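Local coordinates for protein folylpolyglutamate synthase (FolC) (Helicobacter pylori, PDB 6K8C) that probably catalyses ATP-dependent glutamate addition in folate metabolism, converting dihydropteroate to dihydrofolate and extending the polyglutamate tail of reduced folates, at residues 49-54 with 150-155; 77-82 with 120-125; 89-94 with 130-135. One frame throughout, in Å; residues are numbered along the deposited sequence.

In the fold
All three contacts fasten elements to one mixed sheet in the Mur ligase-like, P-loop-type domain, and their chemistry shifts with position. Interaction 1, the buried one, joins central strand 48-53 to the loop that precedes strand 159-162 and is polar: a histidine, a threonine and an aspartate linked in series. Interactions 2 and 3 are partly buried and apolar, and both use helix 121-132, the former near its start and the latter near its end. They reach the adjacent strands 76-79 and 91-93, which are themselves hydrogen-bonded to each other. Phe122 of interaction 2 also packs on Asp150 and Ser151, while Leu155 of interaction 1 meets Val130, bringing the polar site against the same helix.

Interaction 1: 49-54 with 150-155; sequences VIHVVG and DSTNAL
The strand that leads into the P-loop meets an Asp-Ser-Thr-Asn turn here, and the meeting is made by His51 with Thr152 and Asn153. His51 lies on strand 48-53, three residues before Gly54, where the chain leaves the sheet and the Gly54 carbonyl accepts from Lys58. The imidazole gives its NE2-H to Thr152 OG1 across 2.7 Å, in a moderately bent bond of 148° with the hydroxyl oxygen tilted out of the ring plane. That hydroxyl donates to Asp150 OD2, 2.6 Å from Thr152 OG1, reaching the lone pair that faces away from the other carboxylate oxygen. This pair of bonds depends on the threonine's first torsion (chi1 58°), which sets OG1 between the backbone N and the carbonyl carbon. Asp150 OD2 also takes Thr152 N at 3.2 Å, from above the carboxylate plane, which closes an Asx turn at the start of the short 3-10 segment. Gly144 N adds a further donor to this oxygen and Gly146 N binds OD1, so the carboxylate is firmly oriented and would probably polarise the threonine hydroxyl.

The imidazole is covered on both faces. Val53 CG2 sits over the centre of one, 3.6 Å above the plane of the His51 ring, while Thr152 O lies over the rim of the other. At the ring edge, Asn153 OD1 comes to 3.3 Å from His51 CE1, its amide turned nearly perpendicular (79°) to the imidazole; the contact buries this oxygen without a hydrogen-bonding partner in the model. Such a polar junction, from a central parallel strand to the turn after strand 138-142, belongs to the Mur ligase-like ATP-binding domain, and the Asp-containing turn is consistent with the signature sequence of folylpolyglutamate synthases.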
ATOM      1  N   VAL A  49     -14.366  -3.652 -10.906  1.00 25.09           N
ATOM      2  CA  VAL A  49     -12.950  -3.485 -10.598  1.00 30.57           C
ATOM      3  C   VAL A  49     -12.677  -2.016 -10.329  1.00 27.00           C
ATOM      4  O   VAL A  49     -12.986  -1.160 -11.165  1.00 23.42           O
ATOM      5  CB  VAL A  49     -12.064  -3.998 -11.746  1.00 34.69           C
ATOM      6  CG1 VAL A  49     -10.617  -3.519 -11.564  1.00 34.75           C
ATOM      7  CG2 VAL A  49     -12.135  -5.512 -11.826  1.00 31.95           C
ATOM      8  N   ILE A  50     -12.070  -1.727  -9.182  1.00 24.13           N
ATOM      9  CA  ILE A  50     -11.664  -0.372  -8.823  1.00 24.75           C
ATOM     10  C   ILE A  50     -10.142  -0.311  -8.861  1.00 21.63           C
ATOM     11  O   ILE A  50      -9.468  -1.018  -8.106  1.00 26.09           O
ATOM     12  CB  ILE A  50     -12.200   0.034  -7.444  1.00 29.21           C
ATOM     13  CG1 ILE A  50     -13.732  -0.004  -7.451  1.00 31.42           C
ATOM     14  CG2 ILE A  50     -11.718   1.431  -7.093  1.00 29.51           C
ATOM     15  CD1 ILE A  50     -14.315  -1.182  -6.736  1.00 32.51           C
ATOM     16  N   HIS A  51      -9.604   0.534  -9.731  1.00 23.91           N
ATOM     17  CA  HIS A  51      -8.161   0.642  -9.931  1.00 31.39           C
ATOM     18  C   HIS A  51      -7.630   1.782  -9.067  1.00 25.61           C
ATOM     19  O   HIS A  51      -7.954   2.947  -9.306  1.00 29.74           O
ATOM     20  CB  HIS A  51      -7.857   0.886 -11.408  1.00 26.49           C
ATOM     21  CG  HIS A  51      -6.461   0.534 -11.819  1.00 38.65           C
ATOM     22  ND1 HIS A  51      -5.876   1.042 -12.961  1.00 38.35           N
ATOM     23  CD2 HIS A  51      -5.538  -0.280 -11.255  1.00 39.30           C
ATOM     24  CE1 HIS A  51      -4.652   0.559 -13.079  1.00 38.50           C
ATOM     25  NE2 HIS A  51      -4.421  -0.245 -12.057  1.00 42.26           N
ATOM     26  N   VAL A  52      -6.802   1.454  -8.080  1.00 26.70           N
ATOM     27  CA  VAL A  52      -6.206   2.444  -7.188  1.00 26.59           C
ATOM     28  C   VAL A  52      -4.806   2.771  -7.703  1.00 28.92           C
ATOM     29  O   VAL A  52      -3.931   1.897  -7.745  1.00 26.50           O
ATOM     30  CB  VAL A  52      -6.167   1.940  -5.736  1.00 23.95           C
ATOM     31  CG1 VAL A  52      -5.577   3.002  -4.822  1.00 24.87           C
ATOM     32  CG2 VAL A  52      -7.571   1.571  -5.266  1.00 25.80           C
ATOM     33  N   VAL A  53      -4.598   4.027  -8.095  1.00 26.78           N
ATOM     34  CA  VAL A  53      -3.371   4.487  -8.735  1.00 26.41           C
ATOM     35  C   VAL A  53      -2.895   5.743  -8.018  1.00 28.61           C
ATOM     36  O   VAL A  53      -3.701   6.619  -7.692  1.00 27.41           O
ATOM     37  CB  VAL A  53      -3.599   4.773 -10.236  1.00 24.85           C
ATOM     38  CG1 VAL A  53      -2.365   5.399 -10.868  1.00 28.58           C
ATOM     39  CG2 VAL A  53      -3.982   3.495 -10.977  1.00 33.57           C
ATOM     40  N   GLY A  54      -1.597   5.837  -7.775  1.00 28.37           N
ATOM     41  CA  GLY A  54      -1.047   7.022  -7.148  1.00 30.88           C
ATOM     42  C   GLY A  54       0.281   6.719  -6.483  1.00 36.04           C
ATOM     43  O   GLY A  54       0.845   5.641  -6.638  1.00 32.28           O
ATOM     44  N   ASP A 150       1.490  -1.224 -16.328  1.00 42.36           N
ATOM     45  CA  ASP A 150       1.336  -2.080 -15.161  1.00 38.38           C
ATOM     46  C   ASP A 150       0.385  -3.227 -15.477  1.00 45.41           C
ATOM     47  O   ASP A 150      -0.530  -3.097 -16.295  1.00 38.99           O
ATOM     48  CB  ASP A 150       0.811  -1.271 -13.974  1.00 38.43           C
ATOM     49  CG  ASP A 150       0.961  -2.005 -12.658  1.00 47.25           C
ATOM     50  OD1 ASP A 150       2.105  -2.101 -12.164  1.00 40.44           O
ATOM     51  OD2 ASP A 150      -0.062  -2.482 -12.116  1.00 34.85           O
ATOM     52  N   SER A 151       0.619  -4.368 -14.824  1.00 40.30           N
ATOM     53  CA  SER A 151      -0.204  -5.542 -15.090  1.00 39.70           C
ATOM     54  C   SER A 151      -1.666  -5.300 -14.736  1.00 43.92           C
ATOM     55  O   SER A 151      -2.558  -5.809 -15.424  1.00 36.08           O
ATOM     56  CB  SER A 151       0.341  -6.751 -14.329  1.00 36.23           C
ATOM     57  OG  SER A 151       0.093  -6.641 -12.942  1.00 36.22           O
ATOM     58  N   THR A 152      -1.937  -4.517 -13.684  1.00 35.81           N
ATOM     59  CA  THR A 152      -3.323  -4.266 -13.301  1.00 40.48           C
ATOM     60  C   THR A 152      -4.070  -3.453 -14.349  1.00 31.95           C
ATOM     61  O   THR A 152      -5.306  -3.426 -14.330  1.00 39.63           O
ATOM     62  CB  THR A 152      -3.396  -3.555 -11.948  1.00 34.95           C
ATOM     63  OG1 THR A 152      -2.667  -2.320 -12.011  1.00 30.51           O
ATOM     64  CG2 THR A 152      -2.821  -4.431 -10.853  1.00 33.57           C
ATOM     65  N   ASN A 153      -3.352  -2.806 -15.270  1.00 32.24           N
ATOM     66  CA  ASN A 153      -3.995  -2.055 -16.344  1.00 42.16           C
ATOM     67  C   ASN A 153      -4.754  -2.941 -17.322  1.00 44.43           C
ATOM     68  O   ASN A 153      -5.599  -2.432 -18.067  1.00 37.85           O
ATOM     69  CB  ASN A 153      -2.954  -1.245 -17.118  1.00 43.00           C
ATOM     70  CG  ASN A 153      -2.761   0.135 -16.549  1.00 56.85           C
ATOM     71  OD1 ASN A 153      -3.731   0.820 -16.232  1.00 60.92           O
ATOM     72  ND2 ASN A 153      -1.505   0.552 -16.411  1.00 48.47           N
ATOM     73  N   ALA A 154      -4.467  -4.244 -17.352  1.00 37.67           N
ATOM     74  CA  ALA A 154      -5.071  -5.124 -18.343  1.00 38.69           C
ATOM     75  C   ALA A 154      -6.505  -5.503 -18.004  1.00 40.72           C
ATOM     76  O   ALA A 154      -7.238  -5.952 -18.891  1.00 34.70           O
ATOM     77  CB  ALA A 154      -4.230  -6.396 -18.503  1.00 37.81           C
ATOM     78  N   LEU A 155      -6.918  -5.342 -16.754  1.00 36.93           N
ATOM     79  CA  LEU A 155      -8.274  -5.690 -16.360  1.00 40.29           C
ATOM     80  C   LEU A 155      -9.223  -4.548 -16.701  1.00 33.56           C
ATOM     81  O   LEU A 155      -8.868  -3.370 -16.593  1.00 32.87           O
ATOM     82  CB  LEU A 155      -8.325  -6.003 -14.863  1.00 34.73           C
ATOM     83  CG  LEU A 155      -7.849  -7.383 -14.402  1.00 46.09           C
ATOM     84  CD1 LEU A 155      -6.336  -7.504 -14.492  1.00 38.86           C
ATOM     85  CD2 LEU A 155      -8.313  -7.640 -12.981  1.00 46.99           C
TER

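Interaction 2: 77-82 with 120-125; sequences LHFTSP and SYFEYA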
ATOM      1  N   LEU A  77     -12.387  -8.208  -2.644  1.00 26.19           N
ATOM      2  CA  LEU A  77     -10.975  -8.525  -2.501  1.00 24.16           C
ATOM      3  C   LEU A  77     -10.155  -7.263  -2.715  1.00 23.03           C
ATOM      4  O   LEU A  77     -10.330  -6.570  -3.723  1.00 26.20           O
ATOM      5  CB  LEU A  77     -10.530  -9.601  -3.492  1.00 24.29           C
ATOM      6  CG  LEU A  77      -9.111 -10.101  -3.193  1.00 27.38           C
ATOM      7  CD1 LEU A  77      -9.037 -11.594  -3.441  1.00 26.79           C
ATOM      8  CD2 LEU A  77      -8.048  -9.371  -4.010  1.00 27.49           C
ATOM      9  N   HIS A  78      -9.252  -6.985  -1.780  1.00 24.77           N
ATOM     10  CA  HIS A  78      -8.343  -5.852  -1.867  1.00 26.76           C
ATOM     11  C   HIS A  78      -6.940  -6.380  -2.133  1.00 22.26           C
ATOM     12  O   HIS A  78      -6.363  -7.077  -1.290  1.00 24.10           O
ATOM     13  CB  HIS A  78      -8.372  -5.018  -0.588  1.00 22.65           C
ATOM     14  CG  HIS A  78      -7.554  -3.769  -0.665  1.00 24.20           C
ATOM     15  ND1 HIS A  78      -7.089  -3.111   0.454  1.00 23.70           N
ATOM     16  CD2 HIS A  78      -7.127  -3.050  -1.729  1.00 22.50           C
ATOM     17  CE1 HIS A  78      -6.417  -2.036   0.082  1.00 21.84           C
ATOM     18  NE2 HIS A  78      -6.425  -1.975  -1.237  1.00 24.10           N
ATOM     19  N   PHE A  79      -6.402  -6.044  -3.298  1.00 23.25           N
ATOM     20  CA  PHE A  79      -5.097  -6.509  -3.752  1.00 22.83           C
ATOM     21  C   PHE A  79      -4.093  -5.376  -3.583  1.00 22.86           C
ATOM     22  O   PHE A  79      -4.254  -4.319  -4.191  1.00 24.41           O
ATOM     23  CB  PHE A  79      -5.192  -6.936  -5.216  1.00 24.69           C
ATOM     24  CG  PHE A  79      -3.878  -7.303  -5.846  1.00 25.25           C
ATOM     25  CD1 PHE A  79      -3.130  -8.359  -5.361  1.00 27.90           C
ATOM     26  CD2 PHE A  79      -3.416  -6.606  -6.954  1.00 30.10           C
ATOM     27  CE1 PHE A  79      -1.934  -8.707  -5.959  1.00 26.59           C
ATOM     28  CE2 PHE A  79      -2.220  -6.948  -7.557  1.00 31.45           C
ATOM     29  CZ  PHE A  79      -1.481  -7.998  -7.061  1.00 26.14           C
ATOM     30  N   THR A  80      -3.061  -5.593  -2.764  1.00 23.48           N
ATOM     31  CA  THR A  80      -2.074  -4.559  -2.468  1.00 26.90           C
ATOM     32  C   THR A  80      -0.668  -5.092  -2.707  1.00 33.52           C
ATOM     33  O   THR A  80      -0.459  -6.286  -2.916  1.00 26.42           O
ATOM     34  CB  THR A  80      -2.191  -4.063  -1.022  1.00 27.80           C
ATOM     35  OG1 THR A  80      -1.941  -5.154  -0.126  1.00 27.44           O
ATOM     36  CG2 THR A  80      -3.576  -3.506  -0.765  1.00 25.15           C
ATOM     37  N   SER A  81       0.310  -4.188  -2.673  1.00 27.27           N
ATOM     38  CA  SER A  81       1.704  -4.589  -2.805  1.00 27.87           C
ATOM     39  C   SER A  81       2.577  -3.495  -2.210  1.00 33.38           C
ATOM     40  O   SER A  81       2.162  -2.331  -2.183  1.00 30.52           O
ATOM     41  CB  SER A  81       2.075  -4.837  -4.275  1.00 31.56           C
ATOM     42  OG  SER A  81       2.119  -3.623  -4.998  1.00 39.81           O
ATOM     43  N   PRO A  82       3.769  -3.837  -1.682  1.00 33.85           N
ATOM     44  CA  PRO A  82       4.226  -5.219  -1.528  1.00 37.07           C
ATOM     45  C   PRO A  82       3.687  -5.784  -0.226  1.00 37.20           C
ATOM     46  O   PRO A  82       2.561  -5.472   0.136  1.00 40.13           O
ATOM     47  CB  PRO A  82       5.748  -5.082  -1.499  1.00 33.71           C
ATOM     48  CG  PRO A  82       5.968  -3.763  -0.816  1.00 32.12           C
ATOM     49  CD  PRO A  82       4.765  -2.879  -1.163  1.00 39.33           C
ATOM     50  N   SER A 120       5.815 -12.607 -14.739  1.00 33.39           N
ATOM     51  CA  SER A 120       6.689 -12.052 -13.721  1.00 31.95           C
ATOM     52  C   SER A 120       6.084 -12.298 -12.338  1.00 26.18           C
ATOM     53  O   SER A 120       4.929 -12.708 -12.198  1.00 27.98           O
ATOM     54  CB  SER A 120       6.891 -10.553 -13.942  1.00 35.27           C
ATOM     55  OG  SER A 120       5.749  -9.816 -13.521  1.00 31.69           O
ATOM     56  N   TYR A 121       6.885 -12.027 -11.307  1.00 24.61           N
ATOM     57  CA  TYR A 121       6.416 -12.161  -9.931  1.00 32.18           C
ATOM     58  C   TYR A 121       5.113 -11.393  -9.708  1.00 27.61           C
ATOM     59  O   TYR A 121       4.108 -11.959  -9.260  1.00 26.00           O
ATOM     60  CB  TYR A 121       7.515 -11.674  -8.982  1.00 29.39           C
ATOM     61  CG  TYR A 121       7.198 -11.744  -7.506  1.00 30.26           C
ATOM     62  CD1 TYR A 121       6.547 -10.697  -6.865  1.00 34.39           C
ATOM     63  CD2 TYR A 121       7.585 -12.841  -6.744  1.00 27.39           C
ATOM     64  CE1 TYR A 121       6.272 -10.749  -5.516  1.00 35.15           C
ATOM     65  CE2 TYR A 121       7.316 -12.900  -5.391  1.00 36.36           C
ATOM     66  CZ  TYR A 121       6.660 -11.848  -4.781  1.00 35.48           C
ATOM     67  OH  TYR A 121       6.394 -11.893  -3.432  1.00 35.95           O
ATOM     68  N   PHE A 122       5.108 -10.105 -10.039  1.00 24.42           N
ATOM     69  CA  PHE A 122       3.920  -9.295  -9.793  1.00 27.82           C
ATOM     70  C   PHE A 122       2.777  -9.674 -10.725  1.00 28.70           C
ATOM     71  O   PHE A 122       1.610  -9.611 -10.323  1.00 23.00           O
ATOM     72  CB  PHE A 122       4.245  -7.808  -9.933  1.00 26.68           C
ATOM     73  CG  PHE A 122       3.077  -6.905  -9.616  1.00 30.23           C
ATOM     74  CD1 PHE A 122       2.628  -6.770  -8.312  1.00 33.10           C
ATOM     75  CD2 PHE A 122       2.415  -6.219 -10.623  1.00 29.00           C
ATOM     76  CE1 PHE A 122       1.545  -5.949  -8.014  1.00 38.48           C
ATOM     77  CE2 PHE A 122       1.334  -5.399 -10.333  1.00 40.35           C
ATOM     78  CZ  PHE A 122       0.900  -5.264  -9.028  1.00 31.66           C
ATOM     79  N   GLU A 123       3.086 -10.076 -11.963  1.00 29.15           N
ATOM     80  CA  GLU A 123       2.038 -10.534 -12.871  1.00 28.87           C
ATOM     81  C   GLU A 123       1.342 -11.778 -12.332  1.00 28.16           C
ATOM     82  O   GLU A 123       0.119 -11.920 -12.465  1.00 25.96           O
ATOM     83  CB  GLU A 123       2.623 -10.788 -14.266  1.00 24.28           C
ATOM     84  CG  GLU A 123       2.990  -9.486 -14.993  1.00 27.48           C
ATOM     85  CD  GLU A 123       3.862  -9.702 -16.210  1.00 34.29           C
ATOM     86  OE1 GLU A 123       4.271 -10.855 -16.472  1.00 35.52           O
ATOM     87  OE2 GLU A 123       4.137  -8.710 -16.913  1.00 34.84           O
ATOM     88  N   TYR A 124       2.098 -12.688 -11.707  1.00 27.95           N
ATOM     89  CA  TYR A 124       1.480 -13.876 -11.121  1.00 30.42           C
ATOM     90  C   TYR A 124       0.619 -13.517  -9.914  1.00 32.88           C
ATOM     91  O   TYR A 124      -0.460 -14.093  -9.721  1.00 25.62           O
ATOM     92  CB  TYR A 124       2.548 -14.892 -10.723  1.00 24.45           C
ATOM     93  CG  TYR A 124       1.979 -16.267 -10.472  1.00 28.85           C
ATOM     94  CD1 TYR A 124       1.329 -16.964 -11.486  1.00 32.38           C
ATOM     95  CD2 TYR A 124       2.070 -16.861  -9.222  1.00 25.05           C
ATOM     96  CE1 TYR A 124       0.799 -18.219 -11.263  1.00 33.10           C
ATOM     97  CE2 TYR A 124       1.545 -18.116  -8.992  1.00 29.93           C
ATOM     98  CZ  TYR A 124       0.909 -18.788 -10.015  1.00 33.97           C
ATOM     99  OH  TYR A 124       0.383 -20.032  -9.785  1.00 30.39           O
ATOM    100  N   ALA A 125       1.089 -12.584  -9.077  1.00 27.90           N
ATOM    101  CA  ALA A 125       0.270 -12.104  -7.966  1.00 26.50           C
ATOM    102  C   ALA A 125      -1.052 -11.538  -8.470  1.00 23.91           C
ATOM    103  O   ALA A 125      -2.105 -11.757  -7.856  1.00 24.73           O
ATOM    104  CB  ALA A 125       1.036 -11.046  -7.166  1.00 25.77           C
TER
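Phe79, the last residue of strand 76-79, offers the far end of its ring to Phe122 and Ala125 on the first turn of helix 121-132. Its CG stands anti to the backbone N (chi1 174°), which carries the ring from the sheet toward the helix. There Phe79 CZ lies 3.8 Å from Phe122 CE1, and Phe79 CE2 is equally near Phe122 CZ. The two rings, tilted by 30° with centroids 5.7 Å apart, are so far slid past one another that they barely overlap: the touch is between their outer carbons and is no true stack. Farther round the same ring, Phe79 CE1 rests 3.6 Å from Ala125 O, and the methyl of Ala125 approaches at 4.0 Å from CB to Phe79 CZ.

Two residues on, Ser81 meets Phe122 again, with CB and OG both about 3.9 Å from Phe122 CE1. One ring carbon thus touches both Phe79 and Ser81. The chain then enters Pro82 through a cis peptide bond, while Ser81 N is tied to Glu142. On the helical side, Ser120 and Glu123 form a capping box: Glu123 N binds Ser120 OG, and Ser120 N in turn binds Glu123 OE1. The acid has a second partner, a salt bridge to Arg30.

Strand 76-79 runs between parallel strand 138-142 and antiparallel strand 91-93, with helix 121-132 covering this side of the sheet and helix 28-41 packed against the helix's Glu123.

Interaction 3: 89-94 with 130-135; sequences ERFFLN and VMLAKD
Leu132 drives one methyl against the base of the Phe91 ring. Leu132 CD1 is 3.7 Å from Phe91 CG, equally close to Phe91 CD1, and only slightly farther, 3.8 Å, from Phe91 CB, so the touch falls where the ring joins its chain. The two side chains cross at about a right angle. Leu93, next along on the same side of the strand, comes up to the helix backbone instead: its CD1 lies 3.9 Å from Leu132 O. Dispersion and shape fit carry this contact.

Leu132 has CD1 anti to its CA (chi2 171°), which carries that methyl out to the ring. Strand 91-93 is the one strand running against the others in the nucleotide-binding sheet; with 96-97 it forms the edge beside strand 76-79, and helix 121-132 packs over that edge.

Arg90 CB lies above one face of the Phe91 ring, near its rim, and the ring of Phe87 meets it with the planes at about 65°. Leu103 of helix 100-110 and Leu128 and Ala129 of helix 121-132 also press on Phe91, while Val102 and Leu77 touch Leu132. The strand itself is positioned through backbone bonds from Phe92 to His78 and from Phe91 to Val98.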
ATOM      1  N   GLU A  89      -0.402 -11.260   2.695  1.00 27.74           N
ATOM      2  CA  GLU A  89      -0.923  -9.928   3.018  1.00 26.44           C
ATOM      3  C   GLU A  89      -1.490  -9.223   1.796  1.00 32.79           C
ATOM      4  O   GLU A  89      -2.356  -8.348   1.923  1.00 25.56           O
ATOM      5  CB  GLU A  89       0.175  -9.048   3.611  1.00 29.82           C
ATOM      6  CG  GLU A  89       0.678  -9.448   4.969  1.00 26.92           C
ATOM      7  CD  GLU A  89       1.975  -8.748   5.312  1.00 34.41           C
ATOM      8  OE1 GLU A  89       2.214  -7.623   4.797  1.00 32.54           O
ATOM      9  OE2 GLU A  89       2.753  -9.320   6.097  1.00 30.40           O
ATOM     10  N   ARG A  90      -0.992  -9.567   0.609  1.00 23.65           N
ATOM     11  CA  ARG A  90      -1.388  -8.902  -0.620  1.00 26.25           C
ATOM     12  C   ARG A  90      -2.842  -9.150  -0.991  1.00 27.38           C
ATOM     13  O   ARG A  90      -3.348  -8.481  -1.898  1.00 24.97           O
ATOM     14  CB  ARG A  90      -0.470  -9.357  -1.764  1.00 25.29           C
ATOM     15  CG  ARG A  90       0.979  -8.876  -1.602  1.00 25.20           C
ATOM     16  CD  ARG A  90       1.933  -9.678  -2.480  1.00 28.57           C
ATOM     17  NE  ARG A  90       3.324  -9.305  -2.243  1.00 26.21           N
ATOM     18  CZ  ARG A  90       4.044  -8.543  -3.055  1.00 28.10           C
ATOM     19  NH1 ARG A  90       3.509  -8.076  -4.173  1.00 26.00           N
ATOM     20  NH2 ARG A  90       5.307  -8.259  -2.754  1.00 27.85           N
ATOM     21  N   PHE A  91      -3.529 -10.073  -0.317  1.00 22.28           N
ATOM     22  CA  PHE A  91      -4.893 -10.456  -0.679  1.00 26.51           C
ATOM     23  C   PHE A  91      -5.777 -10.374   0.561  1.00 28.87           C
ATOM     24  O   PHE A  91      -5.780 -11.284   1.395  1.00 27.93           O
ATOM     25  CB  PHE A  91      -4.919 -11.857  -1.292  1.00 29.00           C
ATOM     26  CG  PHE A  91      -3.804 -12.112  -2.270  1.00 26.83           C
ATOM     27  CD1 PHE A  91      -3.950 -11.776  -3.609  1.00 25.78           C
ATOM     28  CD2 PHE A  91      -2.616 -12.702  -1.855  1.00 25.94           C
ATOM     29  CE1 PHE A  91      -2.927 -12.026  -4.523  1.00 24.09           C
ATOM     30  CE2 PHE A  91      -1.588 -12.942  -2.756  1.00 26.23           C
ATOM     31  CZ  PHE A  91      -1.746 -12.604  -4.094  1.00 23.96           C
ATOM     32  N   PHE A  92      -6.518  -9.274   0.680  1.00 26.96           N
ATOM     33  CA  PHE A  92      -7.488  -9.070   1.752  1.00 28.29           C
ATOM     34  C   PHE A  92      -8.848  -9.461   1.190  1.00 31.66           C
ATOM     35  O   PHE A  92      -9.405  -8.745   0.353  1.00 29.46           O
ATOM     36  CB  PHE A  92      -7.471  -7.616   2.220  1.00 25.07           C
ATOM     37  CG  PHE A  92      -8.258  -7.361   3.483  1.00 28.72           C
ATOM     38  CD1 PHE A  92      -7.711  -7.642   4.723  1.00 32.03           C
ATOM     39  CD2 PHE A  92      -9.528  -6.809   3.425  1.00 28.93           C
ATOM     40  CE1 PHE A  92      -8.423  -7.392   5.883  1.00 32.33           C
ATOM     41  CE2 PHE A  92     -10.251  -6.556   4.586  1.00 27.61           C
ATOM     42  CZ  PHE A  92      -9.695  -6.848   5.813  1.00 30.72           C
ATOM     43  N   LEU A  93      -9.365 -10.609   1.620  1.00 29.25           N
ATOM     44  CA  LEU A  93     -10.520 -11.235   0.986  1.00 31.84           C
ATOM     45  C   LEU A  93     -11.655 -11.367   1.993  1.00 27.66           C
ATOM     46  O   LEU A  93     -11.508 -12.047   3.014  1.00 31.40           O
ATOM     47  CB  LEU A  93     -10.146 -12.608   0.419  1.00 30.89           C
ATOM     48  CG  LEU A  93     -11.298 -13.495  -0.052  1.00 34.85           C
ATOM     49  CD1 LEU A  93     -12.027 -12.862  -1.230  1.00 27.68           C
ATOM     50  CD2 LEU A  93     -10.782 -14.883  -0.424  1.00 34.11           C
ATOM     51  N   ASN A  94     -12.783 -10.723   1.694  1.00 33.23           N
ATOM     52  CA  ASN A  94     -14.000 -10.823   2.498  1.00 31.05           C
ATOM     53  C   ASN A  94     -13.715 -10.563   3.976  1.00 33.35           C
ATOM     54  O   ASN A  94     -14.128 -11.315   4.860  1.00 35.58           O
ATOM     55  CB  ASN A  94     -14.678 -12.181   2.293  1.00 31.71           C
ATOM     56  CG  ASN A  94     -15.067 -12.424   0.845  1.00 38.77           C
ATOM     57  OD1 ASN A  94     -15.348 -11.485   0.102  1.00 35.93           O
ATOM     58  ND2 ASN A  94     -15.075 -13.688   0.436  1.00 41.00           N
ATOM     59  N   VAL A 130      -7.097 -12.218  -9.154  1.00 24.09           N
ATOM     60  CA  VAL A 130      -8.295 -12.428  -9.964  1.00 23.89           C
ATOM     61  C   VAL A 130      -8.911 -13.787  -9.662  1.00 32.06           C
ATOM     62  O   VAL A 130     -10.139 -13.921  -9.584  1.00 31.00           O
ATOM     63  CB  VAL A 130      -7.968 -12.280 -11.460  1.00 30.70           C
ATOM     64  CG1 VAL A 130      -9.231 -12.501 -12.309  1.00 34.58           C
ATOM     65  CG2 VAL A 130      -7.353 -10.923 -11.737  1.00 32.95           C
ATOM     66  N   MET A 131      -8.075 -14.817  -9.491  1.00 27.74           N
ATOM     67  CA  MET A 131      -8.592 -16.140  -9.144  1.00 28.68           C
ATOM     68  C   MET A 131      -9.312 -16.105  -7.802  1.00 41.56           C
ATOM     69  O   MET A 131     -10.410 -16.658  -7.651  1.00 32.64           O
ATOM     70  CB  MET A 131      -7.452 -17.162  -9.111  1.00 33.16           C
ATOM     71  CG  MET A 131      -7.034 -17.688 -10.472  1.00 42.98           C
ATOM     72  SD  MET A 131      -8.297 -18.718 -11.259  1.00 38.90           S
ATOM     73  CE  MET A 131      -8.379 -20.084 -10.106  1.00 38.62           C
ATOM     74  N   LEU A 132      -8.705 -15.447  -6.813  1.00 29.30           N
ATOM     75  CA  LEU A 132      -9.302 -15.371  -5.487  1.00 33.64           C
ATOM     76  C   LEU A 132     -10.585 -14.556  -5.470  1.00 30.96           C
ATOM     77  O   LEU A 132     -11.420 -14.772  -4.585  1.00 29.43           O
ATOM     78  CB  LEU A 132      -8.302 -14.775  -4.502  1.00 31.62           C
ATOM     79  CG  LEU A 132      -7.089 -15.641  -4.187  1.00 34.89           C
ATOM     80  CD1 LEU A 132      -6.072 -14.847  -3.385  1.00 28.84           C
ATOM     81  CD2 LEU A 132      -7.514 -16.889  -3.438  1.00 33.08           C
ATOM     82  N   ALA A 133     -10.762 -13.635  -6.419  1.00 29.49           N
ATOM     83  CA  ALA A 133     -11.920 -12.747  -6.452  1.00 36.19           C
ATOM     84  C   ALA A 133     -13.009 -13.230  -7.404  1.00 33.67           C
ATOM     85  O   ALA A 133     -13.918 -12.458  -7.726  1.00 32.23           O
ATOM     86  CB  ALA A 133     -11.484 -11.331  -6.837  1.00 28.17           C
ATOM     87  N   LYS A 134     -12.937 -14.491  -7.844  1.00 31.69           N
ATOM     88  CA  LYS A 134     -13.872 -15.027  -8.831  1.00 31.01           C
ATOM     89  C   LYS A 134     -15.328 -14.751  -8.467  1.00 26.47           C
ATOM     90  O   LYS A 134     -16.137 -14.406  -9.338  1.00 34.07           O
ATOM     91  CB  LYS A 134     -13.642 -16.535  -8.978  1.00 36.41           C
ATOM     92  CG  LYS A 134     -14.590 -17.240  -9.941  1.00 35.58           C
ATOM     93  CD  LYS A 134     -14.536 -18.749  -9.724  1.00 40.76           C
ATOM     94  CE  LYS A 134     -14.703 -19.512 -11.026  1.00 56.38           C
ATOM     95  NZ  LYS A 134     -15.903 -19.061 -11.782  1.00 55.09           N
ATOM     96  N   ASP A 135     -15.684 -14.906  -7.193  1.00 29.12           N
ATOM     97  CA  ASP A 135     -17.059 -14.737  -6.741  1.00 34.00           C
ATOM     98  C   ASP A 135     -17.255 -13.473  -5.912  1.00 40.27           C
ATOM     99  O   ASP A 135     -18.199 -13.397  -5.117  1.00 34.37           O
ATOM    100  CB  ASP A 135     -17.514 -15.958  -5.943  1.00 33.88           C
ATOM    101  CG  ASP A 135     -17.461 -17.233  -6.758  1.00 38.23           C
ATOM    102  OD1 ASP A 135     -17.999 -17.236  -7.885  1.00 39.68           O
ATOM    103  OD2 ASP A 135     -16.874 -18.222  -6.275  1.00 42.54           O
TER